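Local coordinates for divalent-cation tolerance protein CutA (Pyrococcus horikoshii, PDB 1UKU) that contributes to heavy-metal resistance as a homotrimer that binds copper between trimers, which probably leads to further oligomerization, at residues A[16-19]-A[20-24]; A[91-94]-A[95-99]. All blocks are in the same frame, centred on the assembly; numbering follows the deposited sequence.

In the fold
From the N terminus the chain runs through strand 2-8 into helix 11-23, whose last two turns form interaction 1. Strands 29-41 and 44-57, helix 62-72 and strand 81-84 follow before helix 90-99, most of which is interaction 2. Each contact joins consecutive residues of one helix, so neither closes a long loop; they stand in series, neither nested nor crossing. Their centres lie about 18 Å apart, and their nearest atoms remain about 6 Å from each other. Interaction 1 packs on strands 29-41 and 44-57 and alongside helix 62-72, whereas 91-99 rests near the chain's first residue and strand 44-57. Both also meet the second subunit of the trimer.

Interaction 1: A[16-19]-A[20-24]; sequences KVVK and TLLKE
The last two turns of helix 11-23, one of the helices covering the antiparallel sheet of the ferredoxin-like CutA fold, offer a compact example of how a helix can satisfy its own backbone while sorting its side chains by environment, with T20 bonded back to K16 and two adjacent valine-leucine pairs, each spanning one turn. The carbonyl oxygen of K16 accepts two bonds from the same residue: T20 OG1 donates to K16 O at 2.9 Å, and T20 N reaches K16 O at 3.0 Å. The two donors approach from opposite faces of the carbonyl plane, the hydroxyl being tilted 34° from it. With OG1 turned beside its own backbone N (chi1 -60°), the hydroxyl folds back along the helix, while CG2 takes the position anti to that nitrogen. The helical ladder continues with L21 N to V17 O at 3.0 Å, L22 N to V18 O at 2.9 Å and K23 N to K19 O at 2.9 Å.

On the buried side, V17 and L21 lie side by side and point the same way, V17 CG1 meeting L21 CD1 at 4.2 Å. The neighbouring pair repeats the arrangement, with V18 CG1 4.0 Å from L22 CD1. L21 also packs on L65 and I69 of helix 62-72, V18 on A30 and L32 of strand 29-41, and L22 on I45 of the second subunit.

The chemistry thus divides by direction. Aliphatic branches line up for burial against the sheet, helix 62-72 and the neighbouring chain, whereas the partly exposed threonine spends its hydroxyl on the helix itself. That second bond to K16 O ties the hydroxyl to the preceding turn and restricts its rotation, so its polarity is met within the helix.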
ATOM      1  N   LYS A  16      -1.576 -20.391   0.460  1.00 10.03           N
ATOM      2  CA  LYS A  16      -1.046 -21.463  -0.378  1.00 11.12           C
ATOM      3  C   LYS A  16      -0.140 -20.885  -1.455  1.00 10.71           C
ATOM      4  O   LYS A  16       0.977 -21.341  -1.671  1.00  9.92           O
ATOM      5  CB  LYS A  16      -2.176 -22.229  -1.051  1.00 12.02           C
ATOM      6  CG  LYS A  16      -1.695 -23.384  -1.928  1.00 15.98           C
ATOM      7  CD  LYS A  16      -2.898 -24.184  -2.407  1.00 21.59           C
ATOM      8  CE  LYS A  16      -2.617 -24.959  -3.671  1.00 24.69           C
ATOM      9  NZ  LYS A  16      -3.863 -25.610  -4.164  1.00 27.27           N
ATOM     10  N   VAL A  17      -0.626 -19.839  -2.121  1.00  9.80           N
ATOM     11  CA  VAL A  17       0.111 -19.230  -3.221  1.00  9.12           C
ATOM     12  C   VAL A  17       1.379 -18.585  -2.693  1.00  8.33           C
ATOM     13  O   VAL A  17       2.444 -18.807  -3.219  1.00  9.19           O
ATOM     14  CB  VAL A  17      -0.771 -18.265  -4.024  1.00  9.60           C
ATOM     15  CG1 VAL A  17       0.055 -17.498  -5.070  1.00  9.33           C
ATOM     16  CG2 VAL A  17      -1.900 -19.050  -4.713  1.00  8.33           C
ATOM     17  N   VAL A  18       1.284 -17.833  -1.605  1.00  8.30           N
ATOM     18  CA  VAL A  18       2.462 -17.155  -1.054  1.00  9.50           C
ATOM     19  C   VAL A  18       3.516 -18.132  -0.561  1.00  8.83           C
ATOM     20  O   VAL A  18       4.725 -17.933  -0.802  1.00  8.81           O
ATOM     21  CB  VAL A  18       2.058 -16.174   0.054  1.00 10.93           C
ATOM     22  CG1 VAL A  18       3.200 -15.809   0.990  1.00 14.42           C
ATOM     23  CG2 VAL A  18       1.423 -14.943  -0.587  1.00 11.79           C
ATOM     24  N   LYS A  19       3.070 -19.192   0.084  1.00  9.35           N
ATOM     25  CA  LYS A  19       4.021 -20.195   0.566  1.00  9.80           C
ATOM     26  C   LYS A  19       4.690 -20.911  -0.640  1.00  9.86           C
ATOM     27  O   LYS A  19       5.887 -21.184  -0.589  1.00  9.81           O
ATOM     28  CB  LYS A  19       3.367 -21.198   1.529  1.00 10.46           C
ATOM     29  CG  LYS A  19       2.960 -20.600   2.856  1.00 12.10           C
ATOM     30  CD  LYS A  19       2.362 -21.610   3.828  1.00 16.79           C
ATOM     31  CE  LYS A  19       1.956 -20.938   5.128  1.00 18.32           C
ATOM     32  NZ  LYS A  19       1.374 -21.911   6.098  1.00 22.16           N
ATOM     33  N   THR A  20       3.956 -21.185  -1.720  1.00  9.65           N
ATOM     34  CA  THR A  20       4.561 -21.757  -2.944  1.00  9.32           C
ATOM     35  C   THR A  20       5.609 -20.799  -3.524  1.00  9.27           C
ATOM     36  O   THR A  20       6.670 -21.221  -3.960  1.00 10.70           O
ATOM     37  CB  THR A  20       3.484 -22.041  -3.978  1.00 10.47           C
ATOM     38  OG1 THR A  20       2.548 -22.987  -3.423  1.00 13.53           O
ATOM     39  CG2 THR A  20       4.064 -22.668  -5.194  1.00 10.21           C
ATOM     40  N   LEU A  21       5.319 -19.504  -3.529  1.00  7.95           N
ATOM     41  CA  LEU A  21       6.228 -18.520  -4.099  1.00  7.93           C
ATOM     42  C   LEU A  21       7.473 -18.442  -3.230  1.00  8.06           C
ATOM     43  O   LEU A  21       8.581 -18.283  -3.770  1.00  8.75           O
ATOM     44  CB  LEU A  21       5.569 -17.156  -4.242  1.00  7.38           C
ATOM     45  CG  LEU A  21       4.412 -17.050  -5.236  1.00  9.13           C
ATOM     46  CD1 LEU A  21       3.771 -15.640  -5.146  1.00  9.87           C
ATOM     47  CD2 LEU A  21       4.783 -17.361  -6.693  1.00  9.17           C
ATOM     48  N   LEU A  22       7.331 -18.544  -1.905  1.00  8.57           N
ATOM     49  CA  LEU A  22       8.487 -18.574  -1.008  1.00  8.90           C
ATOM     50  C   LEU A  22       9.317 -19.836  -1.268  1.00  9.77           C
ATOM     51  O   LEU A  22      10.536 -19.765  -1.378  1.00 10.66           O
ATOM     52  CB  LEU A  22       8.065 -18.494   0.465  1.00  9.32           C
ATOM     53  CG  LEU A  22       7.629 -17.087   0.904  1.00  7.97           C
ATOM     54  CD1 LEU A  22       6.810 -17.155   2.181  1.00  9.03           C
ATOM     55  CD2 LEU A  22       8.819 -16.176   1.110  1.00  8.60           C
ATOM     56  N   LYS A  23       8.655 -20.974  -1.378  1.00 10.68           N
ATOM     57  CA  LYS A  23       9.370 -22.239  -1.631  1.00 10.96           C
ATOM     58  C   LYS A  23      10.163 -22.181  -2.931  1.00 11.24           C
ATOM     59  O   LYS A  23      11.260 -22.751  -3.018  1.00 12.30           O
ATOM     60  CB  LYS A  23       8.405 -23.411  -1.649  1.00 11.79           C
ATOM     61  CG  LYS A  23       7.907 -23.750  -0.224  1.00 15.70           C
ATOM     62  CD  LYS A  23       7.112 -25.035  -0.135  1.00 22.22           C
ATOM     63  CE  LYS A  23       6.090 -25.209  -1.236  1.00 26.17           C
ATOM     64  NZ  LYS A  23       5.084 -26.252  -0.874  1.00 29.55           N
ATOM     65  N   GLU A  24       9.618 -21.498  -3.946  1.00 10.27           N
ATOM     66  CA  GLU A  24      10.245 -21.334  -5.244  1.00  9.93           C
ATOM     67  C   GLU A  24      11.234 -20.202  -5.266  1.00  9.42           C
ATOM     68  O   GLU A  24      11.836 -19.932  -6.301  1.00 10.96           O
ATOM     69  CB  GLU A  24       9.176 -21.187  -6.325  1.00  9.83           C
ATOM     70  CG  GLU A  24       8.438 -22.490  -6.507  1.00 12.22           C
ATOM     71  CD  GLU A  24       7.338 -22.446  -7.529  1.00 13.85           C
ATOM     72  OE1 GLU A  24       6.501 -23.371  -7.515  1.00 16.75           O
ATOM     73  OE2 GLU A  24       7.323 -21.505  -8.341  1.00 16.43           O
TER

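Interaction 2: A[91-94]-A[95-99]; sequences DYLK and WLIEE
Y92 and W95 bring the largest side chains of helix 90-99, the C-terminal helix that follows the ferredoxin-like core, together in a worked case of aromatic, aliphatic and charged groups sharing one short helix. Their rings meet obliquely, with the tyrosine ring and the six-membered ring of the indole inclined at 42° and their centroids 5.4 Å apart. Y92 CE1 lies 3.7 Å from W95 CE3, and Y92 OH also comes within 3.7 Å of W95 CZ3. Y92 CG is anti to the backbone N (chi1 -176°), carrying the ring along the helix toward W95. Over one face of the indole, offset toward its rim, lies E99 CG.

Among the apolar contacts, L93 CG meets I97 CD1 at 4.0 Å, and L96 CD1 meets the tyrosine ring at a different atom, Y92 CE2, 4.1 Å away.

The charged pair is looser: K94 NZ and E98 OE1 are 4.7 Å apart, beyond direct contact, although the lysine's methylene CG lies 3.4 Å from E98 OE1.

Four backbone hydrogen bonds, from W95 N to D91 O through E98 N to K94 O, link 91-94 to 95-99.

Around the helix, Y92 and L96 pack on K56 of strand 44-57, while L93 and L96 touch M1. W95 lies against Y39 of the second subunit, so the helix borders both its own sheet and a strand of the neighbouring chain.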
ATOM      1  N   ASP A  91      20.631  -2.987   4.567  1.00 12.71           N
ATOM      2  CA  ASP A  91      20.622  -4.267   5.285  1.00 12.82           C
ATOM      3  C   ASP A  91      19.397  -5.121   4.881  1.00 11.78           C
ATOM      4  O   ASP A  91      19.477  -6.344   4.713  1.00 11.41           O
ATOM      5  CB  ASP A  91      20.697  -4.092   6.817  1.00 14.18           C
ATOM      6  CG  ASP A  91      19.753  -3.027   7.363  1.00 19.19           C
ATOM      7  OD1 ASP A  91      19.654  -1.901   6.797  1.00 25.69           O
ATOM      8  OD2 ASP A  91      19.076  -3.221   8.406  1.00 25.84           O
ATOM      9  N   TYR A  92      18.262  -4.465   4.689  1.00 10.75           N
ATOM     10  CA  TYR A  92      17.087  -5.174   4.244  1.00  9.96           C
ATOM     11  C   TYR A  92      17.244  -5.665   2.801  1.00  9.30           C
ATOM     12  O   TYR A  92      16.894  -6.800   2.471  1.00  9.06           O
ATOM     13  CB  TYR A  92      15.836  -4.309   4.381  1.00 10.47           C
ATOM     14  CG  TYR A  92      14.602  -5.076   4.013  1.00 10.76           C
ATOM     15  CD1 TYR A  92      14.016  -5.929   4.917  1.00 12.81           C
ATOM     16  CD2 TYR A  92      14.062  -4.994   2.737  1.00 12.54           C
ATOM     17  CE1 TYR A  92      12.885  -6.654   4.569  1.00 14.33           C
ATOM     18  CE2 TYR A  92      12.961  -5.727   2.384  1.00 15.60           C
ATOM     19  CZ  TYR A  92      12.368  -6.524   3.310  1.00 15.39           C
ATOM     20  OH  TYR A  92      11.250  -7.265   2.953  1.00 19.97           O
ATOM     21  N   LEU A  93      17.743  -4.792   1.933  1.00  9.15           N
ATOM     22  CA  LEU A  93      17.939  -5.164   0.551  1.00  9.11           C
ATOM     23  C   LEU A  93      18.869  -6.365   0.444  1.00  9.22           C
ATOM     24  O   LEU A  93      18.602  -7.288  -0.298  1.00  9.16           O
ATOM     25  CB  LEU A  93      18.474  -3.988  -0.254  1.00  9.06           C
ATOM     26  CG  LEU A  93      18.635  -4.234  -1.744  1.00 10.21           C
ATOM     27  CD1 LEU A  93      17.312  -4.624  -2.416  1.00 11.89           C
ATOM     28  CD2 LEU A  93      19.201  -2.945  -2.300  1.00 11.33           C
ATOM     29  N   LYS A  94      19.936  -6.377   1.231  1.00  9.48           N
ATOM     30  CA  LYS A  94      20.879  -7.505   1.209  1.00 10.11           C
ATOM     31  C   LYS A  94      20.206  -8.809   1.622  1.00  9.35           C
ATOM     32  O   LYS A  94      20.411  -9.851   1.000  1.00  9.36           O
ATOM     33  CB  LYS A  94      22.077  -7.218   2.106  1.00 11.14           C
ATOM     34  CG  LYS A  94      23.148  -8.282   2.062  1.00 15.88           C
ATOM     35  CD  LYS A  94      23.656  -8.470   0.635  1.00 20.53           C
ATOM     36  CE  LYS A  94      24.997  -9.191   0.591  1.00 23.95           C
ATOM     37  NZ  LYS A  94      26.117  -8.219   0.664  1.00 26.02           N
ATOM     38  N   TRP A  95      19.382  -8.735   2.656  1.00  9.77           N
ATOM     39  CA  TRP A  95      18.626  -9.884   3.112  1.00 10.27           C
ATOM     40  C   TRP A  95      17.673 -10.371   2.018  1.00  9.82           C
ATOM     41  O   TRP A  95      17.593 -11.534   1.737  1.00  9.74           O
ATOM     42  CB  TRP A  95      17.839  -9.515   4.385  1.00  9.73           C
ATOM     43  CG  TRP A  95      16.908 -10.598   4.832  1.00 12.22           C
ATOM     44  CD1 TRP A  95      17.228 -11.718   5.546  1.00 12.55           C
ATOM     45  CD2 TRP A  95      15.509 -10.683   4.570  1.00 11.95           C
ATOM     46  NE1 TRP A  95      16.112 -12.500   5.741  1.00 14.68           N
ATOM     47  CE2 TRP A  95      15.036 -11.875   5.166  1.00 10.54           C
ATOM     48  CE3 TRP A  95      14.595  -9.871   3.896  1.00 12.62           C
ATOM     49  CZ2 TRP A  95      13.708 -12.261   5.084  1.00 13.71           C
ATOM     50  CZ3 TRP A  95      13.270 -10.267   3.837  1.00 11.75           C
ATOM     51  CH2 TRP A  95      12.849 -11.436   4.406  1.00 11.61           C
ATOM     52  N   LEU A  96      16.957  -9.453   1.390  1.00  8.99           N
ATOM     53  CA  LEU A  96      16.020  -9.843   0.353  1.00  9.02           C
ATOM     54  C   LEU A  96      16.723 -10.536  -0.818  1.00  9.06           C
ATOM     55  O   LEU A  96      16.213 -11.514  -1.373  1.00  9.37           O
ATOM     56  CB  LEU A  96      15.250  -8.597  -0.105  1.00  9.06           C
ATOM     57  CG  LEU A  96      14.331  -8.720  -1.322  1.00  9.39           C
ATOM     58  CD1 LEU A  96      13.147  -7.790  -1.126  1.00 10.40           C
ATOM     59  CD2 LEU A  96      15.035  -8.425  -2.632  1.00 10.33           C
ATOM     60  N   ILE A  97      17.896 -10.020  -1.209  1.00  9.05           N
ATOM     61  CA  ILE A  97      18.674 -10.658  -2.280  1.00 10.41           C
ATOM     62  C   ILE A  97      19.143 -12.059  -1.841  1.00 10.57           C
ATOM     63  O   ILE A  97      19.063 -13.033  -2.592  1.00 10.20           O
ATOM     64  CB  ILE A  97      19.858  -9.757  -2.655  1.00 10.90           C
ATOM     65  CG1 ILE A  97      19.356  -8.491  -3.345  1.00 11.52           C
ATOM     66  CG2 ILE A  97      20.863 -10.505  -3.562  1.00 12.33           C
ATOM     67  CD1 ILE A  97      20.409  -7.396  -3.477  1.00 12.86           C
ATOM     68  N   GLU A  98      19.589 -12.159  -0.606  1.00 10.80           N
ATOM     69  CA  GLU A  98      20.056 -13.448  -0.076  1.00 12.21           C
ATOM     70  C   GLU A  98      18.953 -14.482  -0.098  1.00 12.34           C
ATOM     71  O   GLU A  98      19.207 -15.659  -0.360  1.00 12.71           O
ATOM     72  CB  GLU A  98      20.615 -13.287   1.326  1.00 13.16           C
ATOM     73  CG  GLU A  98      21.959 -12.597   1.301  1.00 17.86           C
ATOM     74  CD  GLU A  98      22.439 -12.135   2.656  1.00 22.37           C
ATOM     75  OE1 GLU A  98      23.574 -11.605   2.699  1.00 28.22           O
ATOM     76  OE2 GLU A  98      21.709 -12.303   3.665  1.00 26.43           O
ATOM     77  N   GLU A  99      17.720 -14.046   0.172  1.00 11.93           N
ATOM     78  CA  GLU A  99      16.594 -14.973   0.324  1.00 12.18           C
ATOM     79  C   GLU A  99      15.876 -15.312  -0.974  1.00 12.41           C
ATOM     80  O   GLU A  99      14.986 -16.153  -0.982  1.00 14.08           O
ATOM     81  CB  GLU A  99      15.591 -14.396   1.329  1.00 13.33           C
ATOM     82  CG  GLU A  99      16.133 -14.236   2.752  1.00 15.51           C
ATOM     83  CD  GLU A  99      16.500 -15.539   3.491  1.00 19.54           C
ATOM     84  OE1 GLU A  99      16.999 -15.389   4.629  1.00 21.79           O
ATOM     85  OE2 GLU A  99      16.348 -16.701   3.007  1.00 17.53           O
TER